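PDB 4G2A: hypothetical protein from Legionella pneumophila subsp. pneumophila, which is of unknown function but may bind a nutrient, having a strand-rich part with a partial DUF4424 match and a helical part with a YARHG domain. Local coordinates for residues I237-V240 with R241-I245; P113-K117 with G118-E122; F281-P284 with D285-E288. All blocks are in the same frame, centred on the assembly; numbering follows the deposited sequence.

Contact 1: I237-V240 with R241-I245; sequences ISYV and RYKVI. With SO4 (sulfate ion), chain M.
Arg241 and Ile237 meet on one side of helix 236-250, one turn apart, with the arginine amide bonded to Ile237 O. The Arg241 chain runs extended from CG to NE (chi3 178°), side by side with Ile237. Ile237 CG2 thus lies over one face of the guanidinium, toward its rim, 3.2 Å from Arg241 NE. The NH1/NH2 edge of the same group holds a sulfate ion, probably from the crystallisation liquor, whose O4 lies near the guanidinium plane: Arg241 NH2 gives a hydrogen bond of 2.7 Å to sulfate O4, and Arg241 NH1 a longer one to O2. Gln276 and Tyr277 take further bonds from the guanidinium, which fixes its orientation. Tyr242 follows, its amide bonded to Ser238 O; that same oxygen sits in the plane of the tyrosine ring, at its edge, 3.3 Å from Tyr242 CD1. Lys243 donates its amide to Tyr239 O at 2.8 Å and crosses the Tyr239 ring at about a right angle. Its CB stands over the ring face in a CH-pi contact, 4.1 Å from the Tyr239 centroid, after which the chain bends away and its NZ forms a salt bridge with Asp192. Val244 brings CG2 obliquely to Tyr239 CE2, while its amide makes a weak bond to Val240 O. Ile245 takes the same carbonyl with a straighter bond, Ile245 N to Val240 O being 2.9 Å, and its CD1 packs on Val240 CG1. Tyr239 also stacks on Trp295. The succession of i to i+4 bonds, giving way to an i to i+5 bond at Val240, is that of an alpha-helix widened by a pi-type turn, here in helix 236-250, which follows strand 229-235 and packs on helix 263-275 in the helical C-terminal part.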
ATOM      1  N   ILE A 237      -4.669  14.388  -2.002  1.00 36.16           N
ATOM      2  CA  ILE A 237      -5.317  15.047  -0.860  1.00 35.31           C
ATOM      3  C   ILE A 237      -4.461  14.864   0.410  1.00 39.51           C
ATOM      4  O   ILE A 237      -4.289  15.833   1.144  1.00 38.58           O
ATOM      5  CB  ILE A 237      -6.784  14.533  -0.658  1.00 39.44           C
ATOM      6  CG1 ILE A 237      -7.626  14.573  -1.968  1.00 39.95           C
ATOM      7  CG2 ILE A 237      -7.476  15.210   0.514  1.00 39.21           C
ATOM      8  CD1 ILE A 237      -8.751  15.536  -2.076  1.00 37.81           C
ATOM      9  N   SER A 238      -3.920  13.642   0.663  1.00 36.94           N
ATOM     10  CA  SER A 238      -3.101  13.385   1.853  1.00 37.54           C
ATOM     11  C   SER A 238      -1.829  14.246   1.868  1.00 41.09           C
ATOM     12  O   SER A 238      -1.409  14.669   2.944  1.00 41.42           O
ATOM     13  CB  SER A 238      -2.730  11.908   1.968  1.00 43.03           C
ATOM     14  OG  SER A 238      -3.877  11.084   2.084  1.00 52.69           O
ATOM     15  N   TYR A 239      -1.212  14.493   0.693  1.00 36.28           N
ATOM     16  CA  TYR A 239      -0.030  15.340   0.628  1.00 35.82           C
ATOM     17  C   TYR A 239      -0.386  16.768   1.050  1.00 37.74           C
ATOM     18  O   TYR A 239       0.267  17.328   1.928  1.00 37.68           O
ATOM     19  CB  TYR A 239       0.627  15.330  -0.766  1.00 37.57           C
ATOM     20  CG  TYR A 239       1.663  16.419  -0.905  1.00 39.92           C
ATOM     21  CD1 TYR A 239       2.941  16.264  -0.377  1.00 43.68           C
ATOM     22  CD2 TYR A 239       1.342  17.644  -1.482  1.00 39.46           C
ATOM     23  CE1 TYR A 239       3.882  17.294  -0.440  1.00 45.03           C
ATOM     24  CE2 TYR A 239       2.270  18.679  -1.548  1.00 40.65           C
ATOM     25  CZ  TYR A 239       3.543  18.495  -1.035  1.00 49.29           C
ATOM     26  OH  TYR A 239       4.460  19.514  -1.111  1.00 54.00           O
ATOM     27  N   VAL A 240      -1.429  17.344   0.436  1.00 32.59           N
ATOM     28  CA  VAL A 240      -1.885  18.712   0.711  1.00 29.54           C
ATOM     29  C   VAL A 240      -2.355  18.854   2.171  1.00 33.94           C
ATOM     30  O   VAL A 240      -2.053  19.862   2.799  1.00 36.18           O
ATOM     31  CB  VAL A 240      -2.967  19.153  -0.316  1.00 31.07           C
ATOM     32  CG1 VAL A 240      -3.514  20.554  -0.013  1.00 29.57           C
ATOM     33  CG2 VAL A 240      -2.402  19.111  -1.725  1.00 30.66           C
ATOM     34  N   ARG A 241      -3.021  17.848   2.733  1.00 30.54           N
ATOM     35  CA  ARG A 241      -3.486  17.926   4.115  1.00 30.16           C
ATOM     36  C   ARG A 241      -2.349  17.867   5.139  1.00 34.28           C
ATOM     37  O   ARG A 241      -2.252  18.743   5.985  1.00 35.10           O
ATOM     38  CB  ARG A 241      -4.514  16.833   4.408  1.00 32.16           C
ATOM     39  CG  ARG A 241      -5.805  17.151   3.703  1.00 44.92           C
ATOM     40  CD  ARG A 241      -6.931  16.224   4.031  1.00 53.22           C
ATOM     41  NE  ARG A 241      -8.134  16.674   3.328  1.00 56.17           N
ATOM     42  CZ  ARG A 241      -9.325  16.108   3.454  1.00 66.77           C
ATOM     43  NH1 ARG A 241      -9.490  15.071   4.269  1.00 38.50           N
ATOM     44  NH2 ARG A 241     -10.367  16.584   2.784  1.00 60.07           N
ATOM     45  N   TYR A 242      -1.479  16.885   5.044  1.00 30.97           N
ATOM     46  CA  TYR A 242      -0.443  16.702   6.045  1.00 32.08           C
ATOM     47  C   TYR A 242       0.824  17.517   5.820  1.00 37.12           C
ATOM     48  O   TYR A 242       1.517  17.789   6.800  1.00 38.64           O
ATOM     49  CB  TYR A 242      -0.108  15.227   6.162  1.00 34.51           C
ATOM     50  CG  TYR A 242      -1.235  14.434   6.779  1.00 36.56           C
ATOM     51  CD1 TYR A 242      -2.271  13.930   5.998  1.00 37.49           C
ATOM     52  CD2 TYR A 242      -1.276  14.199   8.147  1.00 40.13           C
ATOM     53  CE1 TYR A 242      -3.294  13.165   6.557  1.00 40.51           C
ATOM     54  CE2 TYR A 242      -2.290  13.432   8.723  1.00 42.92           C
ATOM     55  CZ  TYR A 242      -3.300  12.917   7.925  1.00 52.74           C
ATOM     56  OH  TYR A 242      -4.302  12.172   8.509  1.00 57.59           O
ATOM     57  N   LYS A 243       1.138  17.904   4.576  1.00 33.00           N
ATOM     58  CA  LYS A 243       2.358  18.659   4.297  1.00 33.22           C
ATOM     59  C   LYS A 243       2.101  20.148   4.059  1.00 36.00           C
ATOM     60  O   LYS A 243       3.058  20.926   4.083  1.00 37.31           O
ATOM     61  CB  LYS A 243       3.120  18.069   3.090  1.00 35.48           C
ATOM     62  CG  LYS A 243       3.505  16.589   3.220  1.00 39.96           C
ATOM     63  CD  LYS A 243       4.435  16.260   4.385  1.00 45.29           C
ATOM     64  CE  LYS A 243       5.783  16.933   4.301  1.00 48.89           C
ATOM     65  NZ  LYS A 243       6.674  16.453   5.386  1.00 59.30           N
ATOM     66  N   VAL A 244       0.845  20.554   3.812  1.00 30.20           N
ATOM     67  CA  VAL A 244       0.570  21.963   3.536  1.00 29.00           C
ATOM     68  C   VAL A 244      -0.416  22.532   4.558  1.00 38.07           C
ATOM     69  O   VAL A 244      -0.061  23.503   5.209  1.00 40.71           O
ATOM     70  CB  VAL A 244       0.126  22.255   2.067  1.00 30.14           C
ATOM     71  CG1 VAL A 244       0.067  23.753   1.801  1.00 29.05           C
ATOM     72  CG2 VAL A 244       1.066  21.592   1.040  1.00 30.43           C
ATOM     73  N   ILE A 245      -1.624  21.950   4.721  1.00 36.35           N
ATOM     74  CA  ILE A 245      -2.671  22.509   5.602  1.00 35.80           C
ATOM     75  C   ILE A 245      -2.377  22.290   7.104  1.00 41.47           C
ATOM     76  O   ILE A 245      -2.317  23.270   7.852  1.00 40.88           O
ATOM     77  CB  ILE A 245      -4.110  21.995   5.249  1.00 38.09           C
ATOM     78  CG1 ILE A 245      -4.505  22.085   3.729  1.00 38.29           C
ATOM     79  CG2 ILE A 245      -5.192  22.568   6.161  1.00 37.59           C
ATOM     80  CD1 ILE A 245      -4.100  23.271   2.911  1.00 48.99           C
TER
HETATM   81  S   SO4 M 412     -13.408  15.255   4.663  1.00101.16           S
HETATM   82  O1  SO4 M 412     -14.277  16.103   5.494  1.00101.43           O
HETATM   83  O2  SO4 M 412     -12.278  14.767   5.475  1.00100.89           O
HETATM   84  O3  SO4 M 412     -14.174  14.103   4.146  1.00100.90           O
HETATM   85  O4  SO4 M 412     -12.910  16.056   3.536  1.00101.29           O

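Contact 2: P113-K117 with G118-E122; sequences PDQNK and GLYYE. With SO4 (sulfate ion), chain J.
Asp114 O is gripped by two backbone amides that approach from opposite faces of its carbonyl plane, Lys117 N and Leu119 N, each at 2.9 Å. The Leu119 bond is returned by Asp114 N, which donates to Leu119 O at 2.9 Å, so the two residues form a single antiparallel hydrogen-bonded pair. Gly118 also faces Asp114, making a G1 beta bulge; its positive phi of 86° suits glycine, and Gly118 N donates a 3.1 Å hydrogen bond to Gln115 O, approaching from above the carbonyl plane. Around this turn the side chains pack across the two arms. Gln115 lies obliquely against Tyr120, its CG 3.4 Å from Tyr120 CE1, with its CA over one face of the ring and its amide almost perpendicular to it. The Glu122 chain bends at chi2 (89°) and brings OE2 3.3 Å from Pro113 CG, while Asp114 CB packs on Leu119 CB. At the tip of the turn, Asn116 ND2 donates a 3.0 Å hydrogen bond to O1 of a sulfate ion, probably from the crystallisation liquor, and the Lys117 chain passes the same ion before its NZ bonds to Ala165 O. The whole turn joins strand 102-110 to strand 123-131, which pair antiparallel; the buried Leu119 side chain packs against Ile14 of strand 10-15 and Pro67 of strand 60-68, and the Gln115 side stands at the surface.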
ATOM      1  N   PRO A 113       4.486 -18.302  14.868  1.00 36.95           N
ATOM      2  CA  PRO A 113       5.349 -17.330  14.164  1.00 35.58           C
ATOM      3  C   PRO A 113       6.788 -17.854  14.028  1.00 39.35           C
ATOM      4  O   PRO A 113       7.196 -18.773  14.736  1.00 39.38           O
ATOM      5  CB  PRO A 113       5.283 -16.071  15.043  1.00 36.94           C
ATOM      6  CG  PRO A 113       4.202 -16.320  16.037  1.00 41.93           C
ATOM      7  CD  PRO A 113       4.104 -17.800  16.204  1.00 38.60           C
ATOM      8  N   ASP A 114       7.526 -17.303  13.060  1.00 36.13           N
ATOM      9  CA  ASP A 114       8.925 -17.634  12.753  1.00 35.97           C
ATOM     10  C   ASP A 114       9.588 -16.327  12.407  1.00 37.55           C
ATOM     11  O   ASP A 114       9.854 -16.044  11.242  1.00 37.63           O
ATOM     12  CB  ASP A 114       9.013 -18.669  11.609  1.00 37.14           C
ATOM     13  CG  ASP A 114      10.319 -19.438  11.534  1.00 45.02           C
ATOM     14  OD1 ASP A 114      11.315 -18.991  12.148  1.00 45.61           O
ATOM     15  OD2 ASP A 114      10.356 -20.474  10.838  1.00 53.00           O
ATOM     16  N   GLN A 115       9.780 -15.493  13.433  1.00 33.07           N
ATOM     17  CA  GLN A 115      10.286 -14.122  13.330  1.00 31.90           C
ATOM     18  C   GLN A 115      11.647 -14.049  12.692  1.00 37.40           C
ATOM     19  O   GLN A 115      11.926 -13.072  11.985  1.00 37.03           O
ATOM     20  CB  GLN A 115      10.297 -13.447  14.692  1.00 32.94           C
ATOM     21  CG  GLN A 115       8.882 -13.248  15.221  1.00 40.37           C
ATOM     22  CD  GLN A 115       8.504 -14.225  16.295  1.00 55.66           C
ATOM     23  OE1 GLN A 115       8.842 -15.408  16.249  1.00 43.89           O
ATOM     24  NE2 GLN A 115       7.751 -13.748  17.273  1.00 62.19           N
ATOM     25  N   ASN A 116      12.466 -15.102  12.888  1.00 35.27           N
ATOM     26  CA  ASN A 116      13.799 -15.264  12.297  1.00 36.21           C
ATOM     27  C   ASN A 116      13.710 -15.313  10.770  1.00 39.52           C
ATOM     28  O   ASN A 116      14.632 -14.849  10.106  1.00 39.55           O
ATOM     29  CB  ASN A 116      14.486 -16.544  12.820  1.00 39.34           C
ATOM     30  CG  ASN A 116      14.911 -16.552  14.285  1.00 76.84           C
ATOM     31  OD1 ASN A 116      15.065 -15.511  14.951  1.00 72.90           O
ATOM     32  ND2 ASN A 116      15.187 -17.750  14.806  1.00 70.28           N
ATOM     33  N   LYS A 117      12.582 -15.833  10.220  1.00 35.31           N
ATOM     34  CA  LYS A 117      12.342 -15.939   8.775  1.00 35.01           C
ATOM     35  C   LYS A 117      11.321 -14.889   8.301  1.00 37.42           C
ATOM     36  O   LYS A 117      10.878 -14.924   7.150  1.00 37.40           O
ATOM     37  CB  LYS A 117      11.876 -17.364   8.389  1.00 38.70           C
ATOM     38  CG  LYS A 117      12.813 -18.495   8.816  1.00 41.71           C
ATOM     39  CD  LYS A 117      13.700 -18.931   7.688  1.00 47.92           C
ATOM     40  CE  LYS A 117      14.630 -20.036   8.114  1.00 63.26           C
ATOM     41  NZ  LYS A 117      14.973 -20.923   6.966  1.00 77.70           N
ATOM     42  N   GLY A 118      10.983 -13.949   9.178  1.00 33.12           N
ATOM     43  CA  GLY A 118      10.086 -12.848   8.858  1.00 30.88           C
ATOM     44  C   GLY A 118       8.612 -13.134   9.007  1.00 34.40           C
ATOM     45  O   GLY A 118       7.790 -12.319   8.580  1.00 34.02           O
ATOM     46  N   LEU A 119       8.252 -14.276   9.621  1.00 30.92           N
ATOM     47  CA  LEU A 119       6.843 -14.588   9.859  1.00 29.32           C
ATOM     48  C   LEU A 119       6.448 -14.068  11.245  1.00 33.19           C
ATOM     49  O   LEU A 119       6.968 -14.555  12.251  1.00 33.48           O
ATOM     50  CB  LEU A 119       6.570 -16.101   9.707  1.00 29.30           C
ATOM     51  CG  LEU A 119       5.148 -16.568  10.010  1.00 32.33           C
ATOM     52  CD1 LEU A 119       4.151 -15.942   9.059  1.00 31.02           C
ATOM     53  CD2 LEU A 119       5.049 -18.067   9.986  1.00 31.05           C
ATOM     54  N   TYR A 120       5.557 -13.052  11.291  1.00 29.05           N
ATOM     55  CA  TYR A 120       5.104 -12.429  12.537  1.00 28.47           C
ATOM     56  C   TYR A 120       3.631 -12.707  12.864  1.00 33.95           C
ATOM     57  O   TYR A 120       3.143 -12.250  13.899  1.00 34.55           O
ATOM     58  CB  TYR A 120       5.330 -10.911  12.471  1.00 28.05           C
ATOM     59  CG  TYR A 120       6.788 -10.535  12.574  1.00 29.37           C
ATOM     60  CD1 TYR A 120       7.407 -10.392  13.811  1.00 31.12           C
ATOM     61  CD2 TYR A 120       7.562 -10.354  11.434  1.00 30.51           C
ATOM     62  CE1 TYR A 120       8.765 -10.092  13.910  1.00 32.05           C
ATOM     63  CE2 TYR A 120       8.912 -10.032  11.520  1.00 32.20           C
ATOM     64  CZ  TYR A 120       9.508  -9.896  12.761  1.00 36.90           C
ATOM     65  OH  TYR A 120      10.831  -9.574  12.836  1.00 38.12           O
ATOM     66  N   TYR A 121       2.923 -13.428  12.001  1.00 31.05           N
ATOM     67  CA  TYR A 121       1.487 -13.681  12.189  1.00 30.51           C
ATOM     68  C   TYR A 121       1.196 -15.037  12.778  1.00 34.97           C
ATOM     69  O   TYR A 121       1.934 -15.988  12.538  1.00 34.56           O
ATOM     70  CB  TYR A 121       0.733 -13.510  10.862  1.00 29.12           C
ATOM     71  CG  TYR A 121       0.941 -12.145  10.264  1.00 27.72           C
ATOM     72  CD1 TYR A 121       0.838 -10.998  11.047  1.00 29.02           C
ATOM     73  CD2 TYR A 121       1.282 -11.994   8.925  1.00 28.41           C
ATOM     74  CE1 TYR A 121       1.059  -9.737  10.512  1.00 28.75           C
ATOM     75  CE2 TYR A 121       1.509 -10.733   8.377  1.00 28.99           C
ATOM     76  CZ  TYR A 121       1.379  -9.610   9.176  1.00 38.08           C
ATOM     77  OH  TYR A 121       1.569  -8.363   8.668  1.00 43.86           O
ATOM     78  N   GLU A 122       0.092 -15.113  13.543  1.00 32.67           N
ATOM     79  CA  GLU A 122      -0.368 -16.332  14.226  1.00 33.10           C
ATOM     80  C   GLU A 122      -1.557 -16.981  13.506  1.00 35.89           C
ATOM     81  O   GLU A 122      -1.886 -18.136  13.796  1.00 36.63           O
ATOM     82  CB  GLU A 122      -0.752 -16.031  15.681  1.00 34.81           C
ATOM     83  CG  GLU A 122       0.439 -15.820  16.606  1.00 51.80           C
ATOM     84  CD  GLU A 122       0.982 -14.405  16.746  1.00 83.18           C
ATOM     85  OE1 GLU A 122       0.362 -13.457  16.206  1.00 79.59           O
ATOM     86  OE2 GLU A 122       2.022 -14.241  17.426  1.00 78.73           O
TER
HETATM   87  S   SO4 J 409      14.785 -20.599  12.373  1.00121.39           S
HETATM   88  O1  SO4 J 409      13.859 -20.001  13.327  1.00121.83           O
HETATM   89  O2  SO4 J 409      15.604 -19.557  11.749  1.00121.31           O
HETATM   90  O3  SO4 J 409      15.661 -21.535  13.079  1.00121.37           O
HETATM   91  O4  SO4 J 409      14.019 -21.304  11.343  1.00121.35           O

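Contact 3: F281-P284 with D285-E288; sequences FQSP and DLQE. With SO4 (sulfate ion), chain C.
The Phe281 ring has oxygen O4 of a sulfate ion, probably from the crystallisation liquor, at its edge and in its plane, 3.5 Å from Phe281 CD1. Leu286 CD1 meets the same ring atom obliquely at 3.7 Å, and the ring of Phe290 stacks on Phe281. The amide of Gln287 is the second flat group: Gln287 NE2 donates to Phe281 O at 2.7 Å, in the carbonyl plane and on a lone pair, although the oxygen is tilted somewhat from the plane of the glutamine amide. The Gln287 chain stays extended beyond CG (chi2 164°) and reaches back to the loop residue Phe281, tying the loop to the first turn. That turn is the N-terminus of helix 284-291. Ser283 occupies the N-cap position, yet its hydroxyl makes no capping bond; its OG instead donates a hydrogen bond to O2 of the sulfate, modelled at a short 2.5 Å. Two backbone amides hold the same ion, Gln282 N to O1 at 2.8 Å and Ser283 N to O4 at 3.0 Å, so the anion is held by two consecutive backbone N-H groups and one hydroxyl, beside the N-terminal end of the helix. Within the turn Ser283 O accepts a nearly straight bond from Gln287 N at 2.8 Å and a weak one from Leu286 N, and Pro284 O receives Glu288 N. Asp285 turns its CG between its own backbone N and carbonyl carbon (chi1 69°), which brings OD1 against Ser283 CB and into a weak bond with Leu286 N, while its OD2 pairs with Arg267 of helix 263-275. Leu286 also rests on that helix, touching Arg267 and Asn271.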
ATOM      1  N   PHE A 281      -8.601  27.021 -12.303  1.00 44.94           N
ATOM      2  CA  PHE A 281      -8.100  28.385 -12.139  1.00 44.70           C
ATOM      3  C   PHE A 281      -8.042  29.144 -13.465  1.00 50.79           C
ATOM      4  O   PHE A 281      -7.499  28.636 -14.447  1.00 52.85           O
ATOM      5  CB  PHE A 281      -6.718  28.362 -11.445  1.00 44.79           C
ATOM      6  CG  PHE A 281      -6.801  27.794 -10.041  1.00 43.02           C
ATOM      7  CD1 PHE A 281      -7.154  28.598  -8.968  1.00 43.81           C
ATOM      8  CD2 PHE A 281      -6.553  26.447  -9.802  1.00 43.03           C
ATOM      9  CE1 PHE A 281      -7.250  28.072  -7.680  1.00 42.67           C
ATOM     10  CE2 PHE A 281      -6.669  25.917  -8.519  1.00 43.57           C
ATOM     11  CZ  PHE A 281      -7.018  26.731  -7.467  1.00 40.61           C
ATOM     12  N   GLN A 282      -8.621  30.361 -13.475  1.00 46.11           N
ATOM     13  CA  GLN A 282      -8.673  31.260 -14.621  1.00 47.96           C
ATOM     14  C   GLN A 282      -7.475  32.207 -14.647  1.00 51.53           C
ATOM     15  O   GLN A 282      -7.071  32.618 -15.729  1.00 54.29           O
ATOM     16  CB  GLN A 282      -9.988  32.064 -14.641  1.00 49.99           C
ATOM     17  CG  GLN A 282     -11.262  31.208 -14.767  1.00 57.64           C
ATOM     18  CD  GLN A 282     -11.504  30.571 -16.130  1.00 76.46           C
ATOM     19  OE1 GLN A 282     -10.687  30.645 -17.059  1.00 67.18           O
ATOM     20  NE2 GLN A 282     -12.659  29.928 -16.284  1.00 72.02           N
ATOM     21  N   SER A 283      -6.888  32.523 -13.472  1.00 45.69           N
ATOM     22  CA  SER A 283      -5.736  33.423 -13.343  1.00 46.25           C
ATOM     23  C   SER A 283      -4.485  32.730 -13.849  1.00 51.80           C
ATOM     24  O   SER A 283      -4.183  31.627 -13.377  1.00 50.69           O
ATOM     25  CB  SER A 283      -5.547  33.885 -11.899  1.00 47.99           C
ATOM     26  OG  SER A 283      -6.675  34.606 -11.429  1.00 55.37           O
ATOM     27  N   PRO A 284      -3.763  33.356 -14.816  1.00 50.20           N
ATOM     28  CA  PRO A 284      -2.581  32.700 -15.413  1.00 51.33           C
ATOM     29  C   PRO A 284      -1.528  32.249 -14.409  1.00 54.13           C
ATOM     30  O   PRO A 284      -1.074  31.110 -14.507  1.00 52.84           O
ATOM     31  CB  PRO A 284      -2.012  33.769 -16.344  1.00 56.47           C
ATOM     32  CG  PRO A 284      -3.162  34.651 -16.661  1.00 61.48           C
ATOM     33  CD  PRO A 284      -4.036  34.661 -15.455  1.00 53.69           C
ATOM     34  N   ASP A 285      -1.173  33.109 -13.430  1.00 51.07           N
ATOM     35  CA  ASP A 285      -0.175  32.779 -12.406  1.00 50.27           C
ATOM     36  C   ASP A 285      -0.550  31.503 -11.633  1.00 51.29           C
ATOM     37  O   ASP A 285       0.337  30.693 -11.376  1.00 51.12           O
ATOM     38  CB  ASP A 285       0.058  33.960 -11.434  1.00 52.39           C
ATOM     39  CG  ASP A 285      -1.066  34.332 -10.466  1.00 60.31           C
ATOM     40  OD1 ASP A 285      -2.253  34.116 -10.812  1.00 59.97           O
ATOM     41  OD2 ASP A 285      -0.760  34.901  -9.392  1.00 65.14           O
ATOM     42  N   LEU A 286      -1.857  31.314 -11.304  1.00 44.83           N
ATOM     43  CA  LEU A 286      -2.360  30.155 -10.567  1.00 41.64           C
ATOM     44  C   LEU A 286      -2.478  28.940 -11.466  1.00 48.19           C
ATOM     45  O   LEU A 286      -2.112  27.844 -11.044  1.00 46.58           O
ATOM     46  CB  LEU A 286      -3.720  30.444  -9.904  1.00 39.24           C
ATOM     47  CG  LEU A 286      -3.754  31.484  -8.805  1.00 41.20           C
ATOM     48  CD1 LEU A 286      -5.166  31.703  -8.346  1.00 40.36           C
ATOM     49  CD2 LEU A 286      -2.885  31.084  -7.624  1.00 40.18           C
ATOM     50  N   GLN A 287      -3.013  29.142 -12.698  1.00 47.92           N
ATOM     51  CA  GLN A 287      -3.214  28.146 -13.762  1.00 48.99           C
ATOM     52  C   GLN A 287      -1.922  27.381 -14.005  1.00 53.52           C
ATOM     53  O   GLN A 287      -1.904  26.156 -13.885  1.00 52.26           O
ATOM     54  CB  GLN A 287      -3.629  28.889 -15.037  1.00 53.51           C
ATOM     55  CG  GLN A 287      -4.670  28.232 -15.920  1.00 77.44           C
ATOM     56  CD  GLN A 287      -5.217  29.271 -16.889  1.00102.58           C
ATOM     57  OE1 GLN A 287      -4.476  29.891 -17.667  1.00103.92           O
ATOM     58  NE2 GLN A 287      -6.518  29.522 -16.839  1.00 88.39           N
ATOM     59  N   GLU A 288      -0.828  28.138 -14.272  1.00 52.59           N
ATOM     60  CA  GLU A 288       0.527  27.669 -14.537  1.00 54.24           C
ATOM     61  C   GLU A 288       1.165  26.984 -13.317  1.00 55.34           C
ATOM     62  O   GLU A 288       1.882  25.991 -13.502  1.00 56.23           O
ATOM     63  CB  GLU A 288       1.419  28.831 -14.994  1.00 58.66           C
ATOM     64  CG  GLU A 288       2.555  28.370 -15.894  1.00 78.98           C
ATOM     65  CD  GLU A 288       3.834  29.184 -15.829  1.00118.90           C
ATOM     66  OE1 GLU A 288       3.757  30.433 -15.895  1.00124.10           O
ATOM     67  OE2 GLU A 288       4.921  28.565 -15.765  1.00117.54           O
TER
HETATM   68  S   SO4 C 402      -8.937  32.116 -10.560  1.00 48.14           S
HETATM   69  O1  SO4 C 402      -9.976  31.399 -11.303  1.00 49.38           O
HETATM   70  O2  SO4 C 402      -8.910  33.507 -10.995  1.00 49.66           O
HETATM   71  O3  SO4 C 402      -9.261  32.033  -9.157  1.00 49.74           O
HETATM   72  O4  SO4 C 402      -7.618  31.552 -10.751  1.00 48.07           O

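Overall arrangement
Contacts 1 and 3 lie on the same side of the chain's centre, their own centres 21 Å apart and their nearest atoms about 10 Å apart; helix 263-275 connects them, since Val244 and Ile245 of contact 1 and Phe281 and Leu286 of contact 3 all touch it. Contact 2 belongs to the strand-rich part on the opposite side, with its centre 35 Å from that of contact 1 and 53 Å from that of contact 3. A separate sulfate ion accompanies each contact, held by a guanidinium in contact 1, a side-chain amide in contact 2, and backbone amides with a hydroxyl in contact 3. No active site is defined here.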